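Local coordinates for endonuclease V (Homo sapiens, PDB 6OZE), which cleaves inosine-containing RNA near the inosine by metal-dependent hydrolysis, with an RNase H-like catalytic domain, at residues V20-F34 against V203-L215. The protein carries 4 engineered substitutions. Sequence-based numbering, arbitrary orientation. Where two conformers were deposited one is given.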
loop_
_atom_site.group_PDB
_atom_site.type_symbol
_atom_site.label_atom_id
_atom_site.label_comp_id
_atom_site.label_asym_id
_atom_site.label_seq_id
_atom_site.Cartn_x
_atom_site.Cartn_y
_atom_site.Cartn_z
ATOM N N VAL A 20 -3.024 -14.396 5.790
ATOM C CA VAL A 20 -2.694 -13.069 6.312
ATOM C C VAL A 20 -2.399 -13.155 7.806
ATOM O O VAL A 20 -3.123 -13.810 8.567
ATOM C CB VAL A 20 -3.829 -12.067 6.030
ATOM C CG1 VAL A 20 -3.533 -10.723 6.699
ATOM C CG2 VAL A 20 -4.016 -11.861 4.555
ATOM N N VAL A 21 -1.330 -12.491 8.228
ATOM C CA VAL A 21 -0.933 -12.409 9.632
ATOM C C VAL A 21 -1.139 -10.964 10.059
ATOM O O VAL A 21 -0.447 -10.069 9.573
ATOM C CB VAL A 21 0.533 -12.831 9.813
ATOM C CG1 VAL A 21 1.009 -12.558 11.236
ATOM C CG2 VAL A 21 0.721 -14.294 9.439
ATOM N N ASP A 22 -2.071 -10.717 10.987
ATOM C CA ASP A 22 -2.438 -9.349 11.342
ATOM C C ASP A 22 -1.814 -8.890 12.655
ATOM O O ASP A 22 -2.384 -8.052 13.363
ATOM C CB ASP A 22 -3.954 -9.145 11.336
ATOM C CG ASP A 22 -4.669 -10.055 12.305
ATOM O OD1 ASP A 22 -4.094 -11.099 12.678
ATOM O OD2 ASP A 22 -5.812 -9.728 12.687
ATOM N N ARG A 23 -0.641 -9.416 12.981
ATOM C CA ARG A 23 0.112 -9.030 14.154
ATOM C C ARG A 23 1.542 -8.745 13.730
ATOM O O ARG A 23 1.967 -9.074 12.618
ATOM C CB ARG A 23 0.103 -10.141 15.207
ATOM C CG ARG A 23 0.851 -11.372 14.759
ATOM C CD ARG A 23 0.735 -12.498 15.767
ATOM N NE ARG A 23 1.393 -13.704 15.276
ATOM C CZ ARG A 23 2.693 -13.947 15.403
ATOM N NH1 ARG A 23 3.481 -13.067 16.010
ATOM N NH2 ARG A 23 3.205 -15.071 14.922
ATOM N N ASP A 24 2.285 -8.116 14.632
ATOM C CA ASP A 24 3.691 -7.861 14.371
ATOM C C ASP A 24 4.478 -9.154 14.512
ATOM O O ASP A 24 4.228 -9.958 15.412
ATOM C CB ASP A 24 4.207 -6.821 15.363
ATOM C CG ASP A 24 3.529 -5.477 15.179
ATOM O OD1 ASP A 24 3.436 -5.023 14.020
ATOM O OD2 ASP A 24 3.074 -4.904 16.195
ATOM N N THR A 25 5.421 -9.364 13.598
ATOM C CA THR A 25 6.251 -10.556 13.621
ATOM C C THR A 25 7.735 -10.270 13.796
ATOM O O THR A 25 8.505 -11.216 14.000
ATOM C CB THR A 25 6.038 -11.398 12.345
ATOM O OG1 THR A 25 6.388 -10.636 11.185
ATOM C CG2 THR A 25 4.580 -11.834 12.222
ATOM N N GLU A 26 8.158 -9.007 13.748
ATOM C CA GLU A 26 9.568 -8.648 13.819
ATOM C C GLU A 26 9.814 -7.760 15.028
ATOM O O GLU A 26 8.964 -6.937 15.383
ATOM C CB GLU A 26 9.992 -7.885 12.568
ATOM C CG GLU A 26 9.502 -8.524 11.271
ATOM C CD GLU A 26 9.950 -9.964 11.130
ATOM O OE1 GLU A 26 11.138 -10.253 11.399
ATOM O OE2 GLU A 26 9.107 -10.815 10.775
ATOM N N ALA A 27 10.985 -7.929 15.650
ATOM C CA ALA A 27 11.333 -7.126 16.817
ATOM C C ALA A 27 11.283 -5.634 16.506
ATOM O O ALA A 27 10.865 -4.835 17.353
ATOM C CB ALA A 27 12.716 -7.518 17.336
ATOM N N TRP A 28 11.700 -5.236 15.300
ATOM C CA TRP A 28 11.749 -3.808 14.996
ATOM C C TRP A 28 10.367 -3.173 15.029
ATOM O O TRP A 28 10.243 -1.979 15.308
ATOM C CB TRP A 28 12.462 -3.527 13.668
ATOM C CG TRP A 28 11.791 -4.069 12.426
ATOM C CD1 TRP A 28 12.128 -5.211 11.753
ATOM C CD2 TRP A 28 10.694 -3.487 11.700
ATOM N NE1 TRP A 28 11.309 -5.380 10.659
ATOM C CE2 TRP A 28 10.421 -4.337 10.600
ATOM C CE3 TRP A 28 9.919 -2.331 11.867
ATOM C CZ2 TRP A 28 9.394 -4.080 9.686
ATOM C CZ3 TRP A 28 8.902 -2.072 10.955
ATOM C CH2 TRP A 28 8.655 -2.943 9.868
ATOM N N GLN A 29 9.319 -3.954 14.761
ATOM C CA GLN A 29 7.969 -3.407 14.738
ATOM C C GLN A 29 7.459 -3.077 16.129
ATOM O O GLN A 29 6.526 -2.278 16.259
ATOM C CB GLN A 29 7.023 -4.408 14.070
ATOM C CG GLN A 29 7.351 -4.682 12.617
ATOM C CD GLN A 29 6.567 -5.851 12.080
ATOM O OE1 GLN A 29 6.475 -6.890 12.734
ATOM N NE2 GLN A 29 5.975 -5.688 10.895
ATOM N N ARG A 30 8.039 -3.684 17.160
ATOM C CA ARG A 30 7.598 -3.513 18.534
ATOM C C ARG A 30 8.445 -2.501 19.292
ATOM O O ARG A 30 8.320 -2.391 20.514
ATOM C CB ARG A 30 7.579 -4.863 19.257
ATOM C CG ARG A 30 6.701 -5.914 18.560
ATOM C CD ARG A 30 6.667 -7.232 19.314
ATOM N NE ARG A 30 7.884 -8.018 19.126
ATOM C CZ ARG A 30 7.998 -9.028 18.267
ATOM N NH1 ARG A 30 6.968 -9.382 17.512
ATOM N NH2 ARG A 30 9.145 -9.687 18.166
ATOM N N ASP A 31 9.309 -1.772 18.597
ATOM C CA ASP A 31 10.125 -0.737 19.216
ATOM C C ASP A 31 9.572 0.634 18.864
ATOM O O ASP A 31 9.201 0.873 17.713
ATOM C CB ASP A 31 11.557 -0.825 18.695
ATOM C CG ASP A 31 12.480 0.147 19.391
ATOM O OD1 ASP A 31 12.932 -0.167 20.511
ATOM O OD2 ASP A 31 12.731 1.234 18.831
ATOM N N PRO A 32 9.515 1.554 19.836
ATOM C CA PRO A 32 8.905 2.868 19.563
ATOM C C PRO A 32 9.546 3.629 18.415
ATOM O O PRO A 32 8.834 4.265 17.628
ATOM C CB PRO A 32 9.039 3.599 20.904
ATOM C CG PRO A 32 9.056 2.494 21.922
ATOM C CD PRO A 32 9.785 1.348 21.268
ATOM N N ALA A 33 10.865 3.543 18.260
ATOM C CA ALA A 33 11.545 4.214 17.159
ATOM C C ALA A 33 11.900 3.279 16.019
ATOM O O ALA A 33 12.635 3.677 15.109
ATOM C CB ALA A 33 12.799 4.930 17.671
ATOM N N PHE A 34 11.354 2.061 16.024
ATOM C CA PHE A 34 11.627 1.076 14.985
ATOM C C PHE A 34 13.114 0.758 14.891
ATOM O O PHE A 34 13.662 0.594 13.793
ATOM C CB PHE A 34 11.045 1.472 13.622
ATOM C CG PHE A 34 9.561 1.672 13.642
ATOM C CD1 PHE A 34 8.713 0.595 13.846
ATOM C CD2 PHE A 34 9.014 2.938 13.488
ATOM C CE1 PHE A 34 7.342 0.767 13.870
ATOM C CE2 PHE A 34 7.635 3.123 13.515
ATOM C CZ PHE A 34 6.799 2.031 13.706
ATOM N N VAL A 203 -3.755 -2.760 7.540
ATOM C CA VAL A 203 -2.771 -3.836 7.547
ATOM C C VAL A 203 -2.812 -4.561 6.215
ATOM O O VAL A 203 -3.884 -4.940 5.734
ATOM C CB VAL A 203 -3.066 -4.824 8.681
ATOM C CG1 VAL A 203 -2.193 -6.064 8.548
ATOM C CG2 VAL A 203 -2.865 -4.153 10.043
ATOM N N GLY A 204 -1.638 -4.777 5.631
ATOM C CA GLY A 204 -1.524 -5.718 4.540
ATOM C C GLY A 204 -1.214 -7.103 5.067
ATOM O O GLY A 204 -2.023 -8.026 4.941
ATOM N N HIS A 205 -0.045 -7.252 5.687
ATOM C CA HIS A 205 0.415 -8.567 6.123
ATOM C C HIS A 205 1.555 -8.361 7.104
ATOM O O HIS A 205 2.375 -7.456 6.926
ATOM C CB HIS A 205 0.919 -9.376 4.919
ATOM C CG HIS A 205 1.401 -10.755 5.250
ATOM N ND1 HIS A 205 0.627 -11.688 5.910
ATOM C CD2 HIS A 205 2.559 -11.389 4.935
ATOM C CE1 HIS A 205 1.300 -12.822 6.017
ATOM N NE2 HIS A 205 2.472 -12.671 5.425
ATOM N N ARG A 206 1.572 -9.175 8.162
ATOM C CA ARG A 206 2.688 -9.239 9.105
ATOM C C ARG A 206 2.983 -7.907 9.787
ATOM O O ARG A 206 4.138 -7.600 10.081
ATOM C CB ARG A 206 3.951 -9.829 8.471
ATOM C CG ARG A 206 3.885 -11.320 8.275
ATOM C CD ARG A 206 5.232 -11.940 8.557
ATOM N NE ARG A 206 6.051 -12.058 7.361
ATOM C CZ ARG A 206 7.366 -11.865 7.338
ATOM N NH1 ARG A 206 8.005 -11.520 8.447
ATOM N NH2 ARG A 206 8.041 -12.003 6.204
ATOM N N MET A 207 1.950 -7.106 10.038
ATOM C CA MET A 207 2.115 -5.937 10.891
ATOM C C MET A 207 0.799 -5.668 11.603
ATOM O O MET A 207 -0.277 -5.959 11.083
ATOM C CB MET A 207 2.551 -4.715 10.071
ATOM C CG MET A 207 3.170 -3.584 10.916
ATOM S SD MET A 207 4.372 -2.676 9.912
ATOM C CE MET A 207 5.183 -1.657 11.150
ATOM N N SER A 208 0.895 -5.139 12.820
ATOM C CA SER A 208 -0.295 -4.680 13.515
ATOM C C SER A 208 -0.698 -3.316 12.971
ATOM O O SER A 208 0.112 -2.580 12.399
ATOM C CB SER A 208 -0.050 -4.589 15.022
ATOM O OG SER A 208 0.836 -3.514 15.306
ATOM N N LEU A 209 -1.984 -2.999 13.121
ATOM C CA LEU A 209 -2.471 -1.720 12.618
ATOM C C LEU A 209 -1.813 -0.555 13.348
ATOM O O LEU A 209 -1.415 0.431 12.716
ATOM C CB LEU A 209 -3.990 -1.660 12.753
ATOM C CG LEU A 209 -4.644 -0.345 12.318
ATOM C CD1 LEU A 209 -4.316 -0.034 10.851
ATOM C CD2 LEU A 209 -6.140 -0.438 12.530
ATOM N N GLU A 210 -1.663 -0.667 14.668
ATOM C CA GLU A 210 -1.029 0.405 15.430
ATOM C C GLU A 210 0.380 0.673 14.926
ATOM O O GLU A 210 0.762 1.827 14.697
ATOM C CB GLU A 210 -1.013 0.053 16.920
ATOM C CG GLU A 210 -2.351 0.225 17.622
ATOM C CD GLU A 210 -2.345 -0.324 19.041
ATOM O OE1 GLU A 210 -1.307 -0.874 19.465
ATOM O OE2 GLU A 210 -3.381 -0.207 19.729
ATOM N N ALA A 211 1.168 -0.386 14.724
ATOM C CA ALA A 211 2.536 -0.208 14.244
ATOM C C ALA A 211 2.568 0.324 12.819
ATOM O O ALA A 211 3.425 1.145 12.474
ATOM C CB ALA A 211 3.301 -1.527 14.324
ATOM N N ALA A 212 1.664 -0.160 11.963
ATOM C CA ALA A 212 1.603 0.323 10.590
ATOM C C ALA A 212 1.344 1.821 10.540
ATOM O O ALA A 212 1.944 2.533 9.729
ATOM C CB ALA A 212 0.504 -0.427 9.835
ATOM N N VAL A 213 0.447 2.314 11.394
ATOM C CA VAL A 213 0.138 3.739 11.394
ATOM C C VAL A 213 1.343 4.540 11.860
ATOM O O VAL A 213 1.666 5.593 11.296
ATOM C CB VAL A 213 -1.123 4.003 12.233
ATOM C CG1 VAL A 213 -1.340 5.504 12.446
ATOM C CG2 VAL A 213 -2.311 3.388 11.550
ATOM N N ARG A 214 2.024 4.057 12.901
ATOM C CA ARG A 214 3.209 4.752 13.387
ATOM C C ARG A 214 4.319 4.754 12.342
ATOM O O ARG A 214 5.011 5.765 12.170
ATOM C CB ARG A 214 3.684 4.123 14.688
ATOM C CG ARG A 214 2.678 4.280 15.814
ATOM C CD ARG A 214 3.335 4.146 17.175
ATOM N NE ARG A 214 4.251 3.009 17.238
ATOM C CZ ARG A 214 5.574 3.110 17.178
ATOM N NH1 ARG A 214 6.322 2.016 17.243
ATOM N NH2 ARG A 214 6.146 4.303 17.052
ATOM N N LEU A 215 4.515 3.633 11.647
ATOM C CA LEU A 215 5.538 3.591 10.608
ATOM C C LEU A 215 5.207 4.563 9.484
ATOM O O LEU A 215 6.091 5.263 8.972
ATOM C CB LEU A 215 5.639 2.176 10.020
ATOM C CG LEU A 215 6.614 2.027 8.852
ATOM C CD1 LEU A 215 8.021 2.391 9.293
ATOM C CD2 LEU A 215 6.556 0.596 8.307
#
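Glu26 OE2 is held by two groups: it forms a salt bridge with Arg206 NH1 (2.7 Å) and accepts from Thr25 OG1. Gln29 uses both ends of its amide: NE2 donates in the amide plane to Arg206 O (2.8 Å), and OE1 takes the backbone N-H groups of Thr25 and Glu26. At the strand end Val21 N donates to His205 ND1 (3.1 Å), tilted from the ring plane, while His205 NE2 bonds Asp139 OD1. Ser208 is the N-cap of helix 209-218, its OG accepting from Ala211 N. That same OG donates to Asp24 OD2 (2.8 Å) on the syn side, tilted out of the carboxylate plane. Asp24 OD1 receives an almost straight bond (176°) from Ser208 N, which arrives from above that plane. Farther along the helix, the guanidinium of Arg214 lies flat on the Phe34 ring, its plane turned by just 3°, and its edge donates to the carbonyls of Asp31 and Pro32 (NH2 to Pro32 O, 2.7 Å). Met207, with CG anti to its backbone N (chi1 -162°), runs on extended and carries CE to Trp28 CZ3 (3.7 Å). In this RNase H-like domain the loop between helix 3-17 and strand 39-47 runs from the end of sheet strand 199-205, over the connecting turn, and along the first turns of helix 209-218.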